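Local coordinates for protein Rab GDP-dissociation inhibitor (Saccharomyces cerevisiae, PDB 2BCG) that inhibits GDP release from the Rab GTPase SEC4, extracts GDP-bound YPT7 from vacuolar membranes and plays an essential role in the yeast secretory pathway, at residues G196-L201 / Q331-Q336; Y12-L17 / L291-P296. All coordinates share one frame; numbering follows the deposited sequence.

Interaction 1: residues G196-L201 / Q331-Q336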
loop_
_atom_site.group_PDB
_atom_site.type_symbol
_atom_site.label_atom_id
_atom_site.label_comp_id
_atom_site.label_asym_id
_atom_site.label_seq_id
_atom_site.Cartn_x
_atom_site.Cartn_y
_atom_site.Cartn_z
ATOM N N GLY A 196 20.154 -16.879 11.497
ATOM C CA GLY A 196 19.171 -16.246 12.378
ATOM C C GLY A 196 18.785 -14.833 11.942
ATOM O O GLY A 196 17.591 -14.495 11.958
ATOM N N HIS A 197 19.784 -14.032 11.556
ATOM C CA HIS A 197 19.573 -12.580 11.304
ATOM C C HIS A 197 19.354 -12.257 9.848
ATOM O O HIS A 197 18.538 -11.375 9.544
ATOM C CB HIS A 197 20.716 -11.737 11.846
ATOM C CG HIS A 197 20.833 -11.798 13.329
ATOM N ND1 HIS A 197 20.486 -10.744 14.146
ATOM C CD2 HIS A 197 21.197 -12.815 14.152
ATOM C CE1 HIS A 197 20.653 -11.098 15.407
ATOM N NE2 HIS A 197 21.078 -12.353 15.437
ATOM N N ALA A 198 20.054 -12.945 8.942
ATOM C CA ALA A 198 19.889 -12.668 7.512
ATOM C C ALA A 198 18.822 -13.513 6.838
ATOM O O ALA A 198 18.332 -13.113 5.782
ATOM C CB ALA A 198 21.206 -12.817 6.758
ATOM N N MET A 199 18.458 -14.671 7.416
ATOM C CA MET A 199 17.455 -15.540 6.795
ATOM C C MET A 199 16.160 -15.601 7.592
ATOM O O MET A 199 15.067 -15.341 7.027
ATOM C CB MET A 199 18.004 -16.960 6.547
ATOM C CG MET A 199 19.181 -16.975 5.588
ATOM S SD MET A 199 19.803 -18.649 5.235
ATOM C CE MET A 199 18.491 -19.197 4.123
ATOM N N ALA A 200 16.278 -15.909 8.886
ATOM C CA ALA A 200 15.097 -15.935 9.738
ATOM C C ALA A 200 14.668 -14.494 10.076
ATOM O O ALA A 200 13.501 -14.248 10.443
ATOM C CB ALA A 200 15.339 -16.770 10.992
ATOM N N LEU A 201 15.602 -13.552 9.909
ATOM C CA LEU A 201 15.371 -12.124 10.162
ATOM C C LEU A 201 14.904 -11.818 11.577
ATOM O O LEU A 201 14.061 -10.925 11.790
ATOM C CB LEU A 201 14.417 -11.533 9.120
ATOM C CG LEU A 201 14.941 -11.561 7.686
ATOM C CD1 LEU A 201 13.844 -11.504 6.619
ATOM C CD2 LEU A 201 16.031 -10.483 7.489
ATOM N N GLN A 331 17.939 -3.882 0.992
ATOM C CA GLN A 331 17.972 -3.891 2.434
ATOM C C GLN A 331 19.411 -3.992 2.917
ATOM O O GLN A 331 20.190 -4.761 2.335
ATOM C CB GLN A 331 17.207 -5.123 2.948
ATOM C CG GLN A 331 17.553 -5.523 4.391
ATOM C CD GLN A 331 16.610 -6.561 4.910
ATOM O OE1 GLN A 331 15.658 -6.253 5.642
ATOM N NE2 GLN A 331 16.862 -7.809 4.540
ATOM N N ILE A 332 19.756 -3.243 3.958
ATOM C CA ILE A 332 20.972 -3.566 4.699
ATOM C C ILE A 332 20.576 -4.080 6.080
ATOM O O ILE A 332 19.712 -3.470 6.736
ATOM C CB ILE A 332 21.916 -2.345 4.863
ATOM C CG1 ILE A 332 22.326 -1.776 3.499
ATOM C CG2 ILE A 332 23.169 -2.746 5.655
ATOM C CD1 ILE A 332 23.115 -0.438 3.612
ATOM N N ILE A 333 21.247 -5.155 6.519
ATOM C CA ILE A 333 21.046 -5.695 7.864
ATOM C C ILE A 333 22.353 -5.518 8.632
ATOM O O ILE A 333 23.389 -6.024 8.170
ATOM C CB ILE A 333 20.720 -7.214 7.848
ATOM C CG1 ILE A 333 19.448 -7.498 7.059
ATOM C CG2 ILE A 333 20.556 -7.757 9.269
ATOM C CD1 ILE A 333 19.250 -8.954 6.708
ATOM N N ILE A 334 22.307 -4.821 9.774
ATOM C CA ILE A 334 23.494 -4.735 10.637
ATOM C C ILE A 334 23.200 -5.613 11.854
ATOM O O ILE A 334 22.469 -5.172 12.743
ATOM C CB ILE A 334 23.828 -3.274 11.035
ATOM C CG1 ILE A 334 23.904 -2.367 9.797
ATOM C CG2 ILE A 334 25.148 -3.198 11.821
ATOM C CD1 ILE A 334 24.274 -0.916 10.107
ATOM N N PRO A 335 23.717 -6.873 11.863
ATOM C CA PRO A 335 23.454 -7.770 13.005
ATOM C C PRO A 335 24.011 -7.191 14.286
ATOM O O PRO A 335 25.071 -6.564 14.294
ATOM C CB PRO A 335 24.223 -9.054 12.638
ATOM C CG PRO A 335 24.270 -9.024 11.152
ATOM C CD PRO A 335 24.532 -7.553 10.851
ATOM N N GLN A 336 23.275 -7.428 15.356
ATOM C CA GLN A 336 23.555 -6.866 16.654
ATOM C C GLN A 336 24.986 -7.154 17.133
ATOM O O GLN A 336 25.615 -6.295 17.732
ATOM C CB GLN A 336 22.540 -7.426 17.659
ATOM C CG GLN A 336 22.667 -8.932 17.853
ATOM C CD GLN A 336 21.711 -9.451 18.842
ATOM O OE1 GLN A 336 21.929 -9.350 20.050
ATOM N NE2 GLN A 336 20.633 -10.019 18.357
#

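Interaction 2: residues Y12-L17 / L291-P296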
loop_
_atom_site.group_PDB
_atom_site.type_symbol
_atom_site.label_atom_id
_atom_site.label_comp_id
_atom_site.label_asym_id
_atom_site.label_seq_id
_atom_site.Cartn_x
_atom_site.Cartn_y
_atom_site.Cartn_z
ATOM N N TYR A 12 -24.402 0.147 11.091
ATOM C CA TYR A 12 -23.417 -0.642 10.327
ATOM C C TYR A 12 -23.127 -1.958 11.049
ATOM O O TYR A 12 -23.382 -2.094 12.242
ATOM C CB TYR A 12 -22.092 0.158 10.121
ATOM C CG TYR A 12 -22.346 1.430 9.350
ATOM C CD1 TYR A 12 -22.226 1.470 7.964
ATOM C CD2 TYR A 12 -22.834 2.575 10.013
ATOM C CE1 TYR A 12 -22.557 2.618 7.229
ATOM C CE2 TYR A 12 -23.174 3.730 9.291
ATOM C CZ TYR A 12 -23.027 3.754 7.924
ATOM O OH TYR A 12 -23.381 4.919 7.247
ATOM N N ASP A 13 -22.589 -2.941 10.318
ATOM C CA ASP A 13 -22.063 -4.142 10.998
ATOM C C ASP A 13 -20.755 -3.876 11.760
ATOM O O ASP A 13 -20.504 -4.485 12.807
ATOM C CB ASP A 13 -21.783 -5.282 10.016
ATOM C CG ASP A 13 -23.039 -5.901 9.445
ATOM O OD1 ASP A 13 -23.139 -6.002 8.214
ATOM O OD2 ASP A 13 -23.930 -6.323 10.230
ATOM N N VAL A 14 -19.895 -3.010 11.200
ATOM C CA VAL A 14 -18.599 -2.757 11.783
ATOM C C VAL A 14 -18.227 -1.304 11.478
ATOM O O VAL A 14 -18.467 -0.814 10.347
ATOM C CB VAL A 14 -17.523 -3.665 11.111
ATOM C CG1 VAL A 14 -16.119 -3.380 11.664
ATOM C CG2 VAL A 14 -17.890 -5.182 11.230
ATOM N N ILE A 15 -17.685 -0.626 12.477
ATOM C CA ILE A 15 -17.002 0.667 12.284
ATOM C C ILE A 15 -15.489 0.450 12.402
ATOM O O ILE A 15 -15.024 -0.244 13.288
ATOM C CB ILE A 15 -17.520 1.715 13.288
ATOM C CG1 ILE A 15 -18.979 2.029 12.932
ATOM C CG2 ILE A 15 -16.649 2.987 13.272
ATOM C CD1 ILE A 15 -19.706 2.877 13.994
ATOM N N VAL A 16 -14.735 1.027 11.462
ATOM C CA VAL A 16 -13.271 0.925 11.483
ATOM C C VAL A 16 -12.719 2.353 11.590
ATOM O O VAL A 16 -13.202 3.242 10.878
ATOM C CB VAL A 16 -12.752 0.207 10.226
ATOM C CG1 VAL A 16 -11.238 -0.023 10.304
ATOM C CG2 VAL A 16 -13.491 -1.144 10.046
ATOM N N LEU A 17 -11.747 2.542 12.482
ATOM C CA LEU A 17 -11.141 3.859 12.749
ATOM C C LEU A 17 -9.661 3.837 12.433
ATOM O O LEU A 17 -8.899 3.006 12.964
ATOM C CB LEU A 17 -11.339 4.293 14.200
ATOM C CG LEU A 17 -12.812 4.294 14.647
ATOM C CD1 LEU A 17 -12.865 4.706 16.123
ATOM C CD2 LEU A 17 -13.654 5.210 13.785
ATOM N N LEU A 291 -19.485 -3.569 16.803
ATOM C CA LEU A 291 -18.067 -3.617 17.123
ATOM C C LEU A 291 -17.293 -2.537 16.370
ATOM O O LEU A 291 -17.755 -2.020 15.350
ATOM C CB LEU A 291 -17.477 -5.013 16.824
ATOM C CG LEU A 291 -17.506 -5.511 15.385
ATOM C CD1 LEU A 291 -16.093 -5.357 14.865
ATOM C CD2 LEU A 291 -17.937 -6.969 15.238
ATOM N N VAL A 292 -16.114 -2.231 16.902
ATOM C CA VAL A 292 -15.179 -1.310 16.248
ATOM C C VAL A 292 -13.813 -2.009 16.105
ATOM O O VAL A 292 -13.396 -2.804 16.968
ATOM C CB VAL A 292 -15.061 0.038 17.038
ATOM C CG1 VAL A 292 -14.403 -0.147 18.398
ATOM C CG2 VAL A 292 -14.316 1.106 16.192
ATOM N N ILE A 293 -13.129 -1.696 15.007
ATOM C CA ILE A 293 -11.723 -2.087 14.765
ATOM C C ILE A 293 -10.964 -0.760 14.638
ATOM O O ILE A 293 -11.406 0.129 13.923
ATOM C CB ILE A 293 -11.600 -2.922 13.474
ATOM C CG1 ILE A 293 -12.429 -4.220 13.588
ATOM C CG2 ILE A 293 -10.116 -3.167 13.136
ATOM C CD1 ILE A 293 -12.496 -5.001 12.344
ATOM N N ALA A 294 -9.871 -0.589 15.372
ATOM C CA ALA A 294 -9.197 0.713 15.355
ATOM C C ALA A 294 -7.722 0.610 15.660
ATOM O O ALA A 294 -7.265 -0.381 16.240
ATOM C CB ALA A 294 -9.846 1.637 16.343
ATOM N N ASP A 295 -6.971 1.632 15.261
ATOM C CA ASP A 295 -5.584 1.705 15.698
ATOM C C ASP A 295 -5.431 2.360 17.081
ATOM O O ASP A 295 -6.379 2.973 17.593
ATOM C CB ASP A 295 -4.688 2.333 14.602
ATOM C CG ASP A 295 -4.800 3.849 14.508
ATOM O OD1 ASP A 295 -4.711 4.578 15.519
ATOM O OD2 ASP A 295 -4.916 4.339 13.361
ATOM N N PRO A 296 -4.267 2.165 17.721
ATOM C CA PRO A 296 -4.069 2.707 19.071
ATOM C C PRO A 296 -4.357 4.194 19.260
ATOM O O PRO A 296 -4.705 4.615 20.392
ATOM C CB PRO A 296 -2.593 2.360 19.380
ATOM C CG PRO A 296 -2.348 1.065 18.546
ATOM C CD PRO A 296 -3.130 1.331 17.271
#

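Interaction 1: residues G196-L201 / Q331-Q336
The imidazole of His197 and the amide of Gln336 meet at about a right angle, their planes 81° apart, with the amide coming in at the ring edge by CE1. CG of Gln336 lies 3.8 Å from His197 CE1. Pro335 approaches obliquely, its CA 4.4 Å from ND1 of His197. Two carboxylates fix the rotation of the ring: Asp344 is bonded to ND1 and Asp205 to NE2, an arrangement that would favour a protonated imidazole. Asp344 also bonds the backbone N of Gln336, so one acid serves both segments.

The rest of the contact is mainly apolar and centres on Ile333. Its CG1 stands anti to the carbonyl carbon (chi1 -60°) and the chain runs on extended, which carries CD1 to the backbone of His197 and Ala198 and to Leu201. CD1 of Ile333 lies 3.6 Å from CD2 of Leu201, and the same methyl also touches the carbonyl O of His197 and CA of Ala198. Leu201 has left the helix with a positive phi of 57°; its CD2 also sits 4.1 Å from NE2 of Gln331, an amide nitrogen bonded to Tyr234 and Ser118. Met199, pointing away, lines the geranylgeranyl pocket. The whole is a helix-on-sheet junction, where the C-terminal part of helix 189-199, wound there in a wider pi-type turn, packs on strand 330-334 of the mixed sheet.

Interaction 2: residues Y12-L17 / L291-P296
The carbonyl oxygen of Ile293 takes the shortest bond of this strand pair, 2.8 Å from the N of Leu17. CA of Val16 adds a CA-H...O contact to the same O of Ile293, at 3.2 Å. Ile15 O is gripped in the same way, by the N of Ile293 at 2.9 Å and by CA of Val292. Ile15 N to Leu291 O and the longer Asp295 N to Leu17 O, 3.3 Å, complete a parallel ladder of four bonds.

On one face, CG1 of Val14 reaches CD1 of Leu291 (3.8 Å) and is also near CD1 of Ile293. On the other, Val292 has CG2 anti to its backbone N, which lays that methyl across Leu17 at 3.8 Å from CG; farther along, CB of Leu17 meets CB of Ala294 at 3.7 Å.

Strands 14-17 and 292-294 are neighbours within a five-stranded parallel sheet of Rossmann type. Strand 37-40 pairs with the far edge of 14-17, strand 411-413 lies beyond 292-294, and helix 21-32 covers the Val16 and Ile293 face through Glu23, Leu26 and Leu30.

In the fold
Interactions 1 and 2 lie on opposite sides of the chain's centre, their centres about 35 Å apart and their nearest atoms about 21 Å apart. They share no sheet: interaction 2 joins two strands of the parallel sheet, whereas interaction 1 sets a helix against the mixed one. Along the chain the segments alternate, 12-17, 196-201, 291-296, 331-336, so the polypeptide passes back and forth between the two regions, and each contact closes a long loop. One outer strand of the parallel sheet, 258-260, lies within a region that interacts with YPT1, while interaction 1 borders the geranylgeranyl pocket, which is consistent with one chain carrying both GTPase-binding and lipid-binding elements.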